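Local structure of MdcC (Pseudomonas fluorescens, 5VIT) at residues S5-A10 against P37-I42; T67-L72 against Q91-I96. The protein probably serves as the acyl carrier protein of malonate decarboxylase, carrying acetyl and malonyl thioesters on a phosphoribosyl dephospho-CoA prosthetic group during turnover. One frame throughout, in Å; residues are numbered along the deposited sequence.

Contact 1: residues S5-A10 against P37-I42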
ATOM      1  N   SER B   5     -31.011  -2.657  -4.734  1.00 36.49           N
ATOM      2  CA  SER B   5     -30.930  -1.256  -5.113  1.00 39.40           C
ATOM      3  C   SER B   5     -30.123  -0.498  -4.096  1.00 33.70           C
ATOM      4  O   SER B   5     -30.249  -0.742  -2.899  1.00 39.49           O
ATOM      5  CB  SER B   5     -32.326  -0.647  -5.233  1.00 38.76           C
ATOM      6  OG  SER B   5     -33.073  -1.361  -6.197  1.00 49.69           O
ATOM      7  N   PHE B   6     -29.290   0.415  -4.567  1.00 31.89           N
ATOM      8  CA  PHE B   6     -28.465   1.205  -3.669  1.00 33.93           C
ATOM      9  C   PHE B   6     -28.529   2.643  -4.109  1.00 32.36           C
ATOM     10  O   PHE B   6     -28.785   2.929  -5.273  1.00 33.85           O
ATOM     11  CB  PHE B   6     -27.008   0.720  -3.663  1.00 34.76           C
ATOM     12  CG  PHE B   6     -26.856  -0.729  -3.305  1.00 33.05           C
ATOM     13  CD1 PHE B   6     -27.050  -1.712  -4.260  1.00 26.94           C
ATOM     14  CD2 PHE B   6     -26.530  -1.105  -2.017  1.00 31.52           C
ATOM     15  CE1 PHE B   6     -26.932  -3.041  -3.934  1.00 33.02           C
ATOM     16  CE2 PHE B   6     -26.395  -2.435  -1.687  1.00 33.61           C
ATOM     17  CZ  PHE B   6     -26.587  -3.408  -2.654  1.00 34.38           C
ATOM     18  N   GLU B   7     -28.289   3.550  -3.174  1.00 37.25           N
ATOM     19  CA  GLU B   7     -28.273   4.959  -3.505  1.00 41.03           C
ATOM     20  C   GLU B   7     -27.240   5.695  -2.664  1.00 38.87           C
ATOM     21  O   GLU B   7     -27.046   5.412  -1.480  1.00 38.94           O
ATOM     22  CB  GLU B   7     -29.668   5.556  -3.332  1.00 41.13           C
ATOM     23  CG  GLU B   7     -29.747   7.020  -3.696  1.00 53.28           C
ATOM     24  CD  GLU B   7     -31.168   7.530  -3.694  1.00 62.82           C
ATOM     25  OE1 GLU B   7     -31.370   8.703  -3.310  1.00 63.53           O
ATOM     26  OE2 GLU B   7     -32.075   6.754  -4.085  1.00 68.34           O
ATOM     27  N   PHE B   8     -26.553   6.629  -3.295  1.00 39.86           N
ATOM     28  CA  PHE B   8     -25.456   7.308  -2.643  1.00 39.31           C
ATOM     29  C   PHE B   8     -25.472   8.757  -3.019  1.00 43.30           C
ATOM     30  O   PHE B   8     -25.969   9.106  -4.090  1.00 41.24           O
ATOM     31  CB  PHE B   8     -24.113   6.666  -3.017  1.00 37.74           C
ATOM     32  CG  PHE B   8     -23.955   5.284  -2.478  1.00 41.67           C
ATOM     33  CD1 PHE B   8     -24.259   4.182  -3.262  1.00 33.85           C
ATOM     34  CD2 PHE B   8     -23.549   5.086  -1.166  1.00 36.59           C
ATOM     35  CE1 PHE B   8     -24.142   2.916  -2.753  1.00 36.88           C
ATOM     36  CE2 PHE B   8     -23.426   3.814  -0.655  1.00 33.59           C
ATOM     37  CZ  PHE B   8     -23.729   2.731  -1.446  1.00 36.88           C
ATOM     38  N   PRO B   9     -24.937   9.609  -2.129  1.00 43.36           N
ATOM     39  CA  PRO B   9     -24.769  11.029  -2.445  1.00 44.98           C
ATOM     40  C   PRO B   9     -23.764  11.193  -3.571  1.00 42.71           C
ATOM     41  O   PRO B   9     -22.706  10.562  -3.544  1.00 43.72           O
ATOM     42  CB  PRO B   9     -24.250  11.628  -1.131  1.00 43.44           C
ATOM     43  CG  PRO B   9     -23.613  10.469  -0.421  1.00 45.29           C
ATOM     44  CD  PRO B   9     -24.472   9.285  -0.770  1.00 33.85           C
ATOM     45  N   ALA B  10     -24.094  12.020  -4.555  1.00 40.14           N
ATOM     46  CA  ALA B  10     -23.195  12.236  -5.685  1.00 41.56           C
ATOM     47  C   ALA B  10     -23.167  13.711  -6.086  1.00 38.76           C
ATOM     48  O   ALA B  10     -23.868  14.531  -5.512  1.00 42.84           O
ATOM     49  CB  ALA B  10     -23.606  11.364  -6.862  1.00 41.25           C
ATOM     50  N   PRO B  37     -28.622  14.825 -10.555  1.00 47.66           N
ATOM     51  CA  PRO B  37     -27.636  15.540  -9.723  1.00 48.11           C
ATOM     52  C   PRO B  37     -27.814  15.302  -8.215  1.00 48.55           C
ATOM     53  O   PRO B  37     -28.946  15.207  -7.731  1.00 43.92           O
ATOM     54  CB  PRO B  37     -27.862  17.017 -10.089  1.00 45.70           C
ATOM     55  CG  PRO B  37     -29.090  17.047 -10.951  1.00 47.60           C
ATOM     56  CD  PRO B  37     -29.229  15.701 -11.568  1.00 46.84           C
ATOM     57  N   GLY B  38     -26.693  15.169  -7.501  1.00 39.24           N
ATOM     58  CA  GLY B  38     -26.717  14.852  -6.087  1.00 41.31           C
ATOM     59  C   GLY B  38     -26.934  13.380  -5.744  1.00 45.27           C
ATOM     60  O   GLY B  38     -26.827  12.993  -4.575  1.00 44.73           O
ATOM     61  N   LYS B  39     -27.224  12.556  -6.751  1.00 38.54           N
ATOM     62  CA  LYS B  39     -27.639  11.179  -6.501  1.00 43.24           C
ATOM     63  C   LYS B  39     -26.992  10.133  -7.430  1.00 45.56           C
ATOM     64  O   LYS B  39     -26.880  10.320  -8.640  1.00 46.45           O
ATOM     65  CB  LYS B  39     -29.158  11.090  -6.610  1.00 48.65           C
ATOM     66  CG  LYS B  39     -29.749   9.896  -5.922  1.00 57.11           C
ATOM     67  CD  LYS B  39     -31.239   9.777  -6.213  1.00 58.60           C
ATOM     68  CE  LYS B  39     -32.008  10.970  -5.694  1.00 62.33           C
ATOM     69  NZ  LYS B  39     -33.469  10.745  -5.857  1.00 67.79           N
ATOM     70  N   LEU B  40     -26.559   9.029  -6.842  1.00 44.44           N
ATOM     71  CA  LEU B  40     -26.040   7.900  -7.599  1.00 40.31           C
ATOM     72  C   LEU B  40     -26.916   6.701  -7.315  1.00 41.20           C
ATOM     73  O   LEU B  40     -26.957   6.225  -6.174  1.00 35.00           O
ATOM     74  CB  LEU B  40     -24.600   7.596  -7.213  1.00 37.62           C
ATOM     75  CG  LEU B  40     -23.972   6.349  -7.835  1.00 42.98           C
ATOM     76  CD1 LEU B  40     -23.539   6.607  -9.268  1.00 41.21           C
ATOM     77  CD2 LEU B  40     -22.791   5.914  -7.003  1.00 41.14           C
ATOM     78  N   SER B  41     -27.625   6.228  -8.339  1.00 36.73           N
ATOM     79  CA  SER B  41     -28.542   5.096  -8.187  1.00 37.04           C
ATOM     80  C   SER B  41     -27.943   3.837  -8.783  1.00 33.55           C
ATOM     81  O   SER B  41     -27.566   3.825  -9.944  1.00 34.42           O
ATOM     82  CB  SER B  41     -29.895   5.387  -8.855  1.00 33.92           C
ATOM     83  OG  SER B  41     -30.618   6.371  -8.139  1.00 49.97           O
ATOM     84  N   ILE B  42     -27.874   2.777  -7.987  1.00 34.45           N
ATOM     85  CA  ILE B  42     -27.270   1.529  -8.435  1.00 35.78           C
ATOM     86  C   ILE B  42     -28.246   0.377  -8.289  1.00 38.40           C
ATOM     87  O   ILE B  42     -28.823   0.157  -7.218  1.00 34.98           O
ATOM     88  CB  ILE B  42     -25.989   1.192  -7.647  1.00 37.92           C
ATOM     89  CG1 ILE B  42     -24.957   2.321  -7.777  1.00 34.95           C
ATOM     90  CG2 ILE B  42     -25.422  -0.145  -8.115  1.00 34.92           C
ATOM     91  CD1 ILE B  42     -23.792   2.218  -6.797  1.00 33.47           C
TER
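E7 reaches across to the neighbouring strand, and from CG outward it meets K39. E7 CB sits 4.0 Å from L40 O. E7 CG, anti to the backbone N (chi1 -178°), comes 3.6 Å from K39 CG. The chain stays extended beyond that point, and E7 CD approaches K39 CD at 3.4 Å. E7 OE1 comes closest, 3.1 Å from K39 CD, and lies 3.9 Å from K39 NZ, a long salt bridge. The carboxylate therefore touches the methylenes of the lysine more closely than its ammonium, and the two side chains run across each other at a slant. The two backbones pair antiparallel, with mutual bonds between F6 and I42 and between F8 and L40; F6 N to I42 O measures 2.7 Å. Strand 2-9 is here an outermost strand of the chain's mixed five-stranded sheet, and it is laid against 39-46, the first strand of a beta-alpha-beta unit that continues through helix 52-62 into strand 71-78. E7 and S41 point to one face of the sheet. F6, F8, L40 and I42 point to the other, where helix 52-62 and F63 cover them: the F6 ring meets F59 edge-to-face and the F8 ring meets F63 likewise. Across the strands, I42 CD1 comes to F8 CD1 at 4.1 Å, obliquely to the ring. I42 O lies near the plane of the F6 ring, at its edge. Past P9 the pairing distorts. A10 N still donates to G38 O at 2.9 Å, but from 77° out of the carbonyl plane, and G38 takes a positive phi (80°) as the chain enters the strand. A10 CB points toward the partner segment and rests on the K39 carbonyl carbon and L40 CB.

Contact 2: residues T67-L72 against Q91-I96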
ATOM      1  N   THR B  67     -16.893  12.076  -3.712  1.00 42.48           N
ATOM      2  CA  THR B  67     -18.182  12.211  -4.363  1.00 46.71           C
ATOM      3  C   THR B  67     -18.053  11.833  -5.840  1.00 41.63           C
ATOM      4  O   THR B  67     -17.418  12.544  -6.616  1.00 38.53           O
ATOM      5  CB  THR B  67     -18.730  13.664  -4.215  1.00 44.69           C
ATOM      6  OG1 THR B  67     -18.605  14.096  -2.850  1.00 43.89           O
ATOM      7  CG2 THR B  67     -20.178  13.729  -4.607  1.00 39.95           C
ATOM      8  N   PRO B  68     -18.642  10.693  -6.222  1.00 38.72           N
ATOM      9  CA  PRO B  68     -18.632  10.277  -7.625  1.00 43.92           C
ATOM     10  C   PRO B  68     -19.557  11.168  -8.452  1.00 43.00           C
ATOM     11  O   PRO B  68     -20.330  11.939  -7.884  1.00 39.54           O
ATOM     12  CB  PRO B  68     -19.155   8.841  -7.561  1.00 38.39           C
ATOM     13  CG  PRO B  68     -20.091   8.857  -6.400  1.00 39.27           C
ATOM     14  CD  PRO B  68     -19.474   9.802  -5.391  1.00 39.50           C
ATOM     15  N   PRO B  69     -19.467  11.079  -9.780  1.00 44.58           N
ATOM     16  CA  PRO B  69     -20.463  11.763 -10.603  1.00 42.61           C
ATOM     17  C   PRO B  69     -21.836  11.137 -10.392  1.00 41.65           C
ATOM     18  O   PRO B  69     -21.923   9.957 -10.038  1.00 46.81           O
ATOM     19  CB  PRO B  69     -19.949  11.541 -12.028  1.00 44.75           C
ATOM     20  CG  PRO B  69     -19.105  10.305 -11.934  1.00 39.34           C
ATOM     21  CD  PRO B  69     -18.440  10.411 -10.601  1.00 45.21           C
ATOM     22  N   ALA B  70     -22.891  11.920 -10.568  1.00 40.09           N
ATOM     23  CA  ALA B  70     -24.239  11.389 -10.477  1.00 45.04           C
ATOM     24  C   ALA B  70     -24.481  10.510 -11.697  1.00 41.65           C
ATOM     25  O   ALA B  70     -24.463  10.978 -12.833  1.00 42.24           O
ATOM     26  CB  ALA B  70     -25.273  12.515 -10.388  1.00 42.78           C
ATOM     27  N   LEU B  71     -24.677   9.223 -11.451  1.00 43.88           N
ATOM     28  CA  LEU B  71     -24.810   8.256 -12.528  1.00 35.72           C
ATOM     29  C   LEU B  71     -25.964   7.321 -12.261  1.00 36.28           C
ATOM     30  O   LEU B  71     -26.458   7.221 -11.135  1.00 35.52           O
ATOM     31  CB  LEU B  71     -23.524   7.445 -12.698  1.00 38.08           C
ATOM     32  CG  LEU B  71     -22.242   8.153 -13.129  1.00 41.16           C
ATOM     33  CD1 LEU B  71     -21.094   7.180 -13.112  1.00 38.01           C
ATOM     34  CD2 LEU B  71     -22.400   8.748 -14.513  1.00 44.98           C
ATOM     35  N   LEU B  72     -26.392   6.651 -13.323  1.00 36.60           N
ATOM     36  CA  LEU B  72     -27.299   5.517 -13.239  1.00 35.24           C
ATOM     37  C   LEU B  72     -26.452   4.296 -13.527  1.00 35.25           C
ATOM     38  O   LEU B  72     -25.844   4.196 -14.593  1.00 29.89           O
ATOM     39  CB  LEU B  72     -28.446   5.634 -14.243  1.00 37.81           C
ATOM     40  CG  LEU B  72     -29.752   6.320 -13.839  1.00 38.61           C
ATOM     41  CD1 LEU B  72     -29.510   7.462 -12.896  1.00 40.15           C
ATOM     42  CD2 LEU B  72     -30.506   6.806 -15.061  1.00 30.37           C
ATOM     43  N   GLN B  91     -12.949   0.527 -13.679  1.00 35.36           N
ATOM     44  CA  GLN B  91     -12.844   0.602 -15.144  1.00 34.01           C
ATOM     45  C   GLN B  91     -13.998   1.400 -15.779  1.00 36.11           C
ATOM     46  O   GLN B  91     -13.799   2.204 -16.699  1.00 36.06           O
ATOM     47  CB  GLN B  91     -12.827  -0.796 -15.761  1.00 38.23           C
ATOM     48  CG  GLN B  91     -11.638  -1.670 -15.379  1.00 49.64           C
ATOM     49  CD  GLN B  91     -11.716  -3.073 -15.999  1.00 55.63           C
ATOM     50  OE1 GLN B  91     -12.760  -3.483 -16.539  1.00 48.09           O
ATOM     51  NE2 GLN B  91     -10.610  -3.818 -15.910  1.00 56.78           N
ATOM     52  N   GLY B  92     -15.211   1.144 -15.296  1.00 36.63           N
ATOM     53  CA  GLY B  92     -16.389   1.856 -15.755  1.00 36.62           C
ATOM     54  C   GLY B  92     -16.320   3.350 -15.473  1.00 35.81           C
ATOM     55  O   GLY B  92     -16.537   4.159 -16.372  1.00 36.51           O
ATOM     56  N   PHE B  93     -16.010   3.714 -14.229  1.00 36.31           N
ATOM     57  CA  PHE B  93     -15.899   5.126 -13.832  1.00 35.26           C
ATOM     58  C   PHE B  93     -14.807   5.837 -14.608  1.00 41.40           C
ATOM     59  O   PHE B  93     -14.946   7.016 -14.928  1.00 43.94           O
ATOM     60  CB  PHE B  93     -15.635   5.260 -12.325  1.00 32.62           C
ATOM     61  CG  PHE B  93     -16.886   5.203 -11.482  1.00 34.66           C
ATOM     62  CD1 PHE B  93     -17.263   4.025 -10.847  1.00 33.33           C
ATOM     63  CD2 PHE B  93     -17.691   6.326 -11.330  1.00 28.96           C
ATOM     64  CE1 PHE B  93     -18.411   3.967 -10.065  1.00 31.93           C
ATOM     65  CE2 PHE B  93     -18.841   6.273 -10.555  1.00 31.04           C
ATOM     66  CZ  PHE B  93     -19.204   5.093  -9.921  1.00 31.02           C
ATOM     67  N   GLU B  94     -13.727   5.113 -14.908  1.00 39.00           N
ATOM     68  CA  GLU B  94     -12.631   5.628 -15.721  1.00 42.70           C
ATOM     69  C   GLU B  94     -13.068   6.061 -17.123  1.00 46.32           C
ATOM     70  O   GLU B  94     -12.717   7.150 -17.573  1.00 39.04           O
ATOM     71  CB  GLU B  94     -11.530   4.578 -15.856  1.00 44.75           C
ATOM     72  CG  GLU B  94     -10.118   5.133 -15.759  1.00 47.51           C
ATOM     73  CD  GLU B  94      -9.638   5.232 -14.316  1.00 61.81           C
ATOM     74  OE1 GLU B  94     -10.442   4.926 -13.400  1.00 68.81           O
ATOM     75  OE2 GLU B  94      -8.460   5.596 -14.094  1.00 69.31           O
ATOM     76  N   GLU B  95     -13.796   5.185 -17.821  1.00 45.97           N
ATOM     77  CA  GLU B  95     -14.299   5.489 -19.169  1.00 52.33           C
ATOM     78  C   GLU B  95     -15.279   6.668 -19.205  1.00 52.00           C
ATOM     79  O   GLU B  95     -15.213   7.514 -20.100  1.00 54.57           O
ATOM     80  CB  GLU B  95     -14.978   4.264 -19.776  1.00 46.12           C
ATOM     81  CG  GLU B  95     -14.030   3.182 -20.217  1.00 46.85           C
ATOM     82  CD  GLU B  95     -14.721   2.110 -21.045  1.00 60.21           C
ATOM     83  OE1 GLU B  95     -15.686   2.438 -21.773  1.00 61.22           O
ATOM     84  OE2 GLU B  95     -14.294   0.937 -20.973  1.00 66.15           O
ATOM     85  N   ILE B  96     -16.178   6.713 -18.225  1.00 49.54           N
ATOM     86  CA  ILE B  96     -17.202   7.753 -18.125  1.00 52.12           C
ATOM     87  C   ILE B  96     -16.602   9.170 -18.064  1.00 57.74           C
ATOM     88  O   ILE B  96     -17.227  10.135 -18.513  1.00 61.86           O
ATOM     89  CB  ILE B  96     -18.105   7.508 -16.879  1.00 49.59           C
ATOM     90  CG1 ILE B  96     -19.579   7.527 -17.266  1.00 53.18           C
ATOM     91  CG2 ILE B  96     -17.855   8.531 -15.785  1.00 50.70           C
ATOM     92  CD1 ILE B  96     -20.011   6.299 -17.975  1.00 47.67           C
TER
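L71 and F93 cross obliquely, and one corner of the aromatic ring carries most of the contact. F93 CE2 is 3.5 Å from L71 CD1, which approaches obliquely to the ring. P68 CB lies 4.0 Å from F93 CE2, again obliquely, while P69 CD, 4.2 Å from the same F93 atom, is at the ring edge, near the ring plane. F93 CG is anti to its own carbonyl carbon (chi1 -84°); the ring beyond it ends nearer the loop and strand than CB does. The other branch of L71 serves the next helical turn: L71 CD2 lies 4.1 Å from I96 CG1, the two side chains sliding past each other in opposite directions. I96 CG2 also lies 4.4 Å from P69 CG. Residues 91-96 of the helix thus lie against the entry to strand 71-78, with L32 of strand 27-34 touching both L71 and I96. E94, on the same helix, packs on R520 of the MdcA chain. Every touching atom between the two segments is carbon and no hydrogen bond joins them, so the helix is held here by shape and apolar burial.

In the fold
Contact 1 ties two adjacent strands, 2-9 and 39-46, and is partly buried; contact 2 is a surface contact that sets a helix against the sheet and the loop leading into it. The two meet directly because strands 39-46 and 71-78 are neighbours: S41 N lies 3.2 Å from L71 O, a probable hydrogen bond, and L40 packs on both L71 and P68. Near the entry to strand 71-78, A10 also packs on T67 and P68. Their chemistry follows their place. The strand pair combines a backbone ladder with a long E7-K39 salt bridge beside it and apolar residues on the other face from E7, whereas the smaller helix contact is purely apolar.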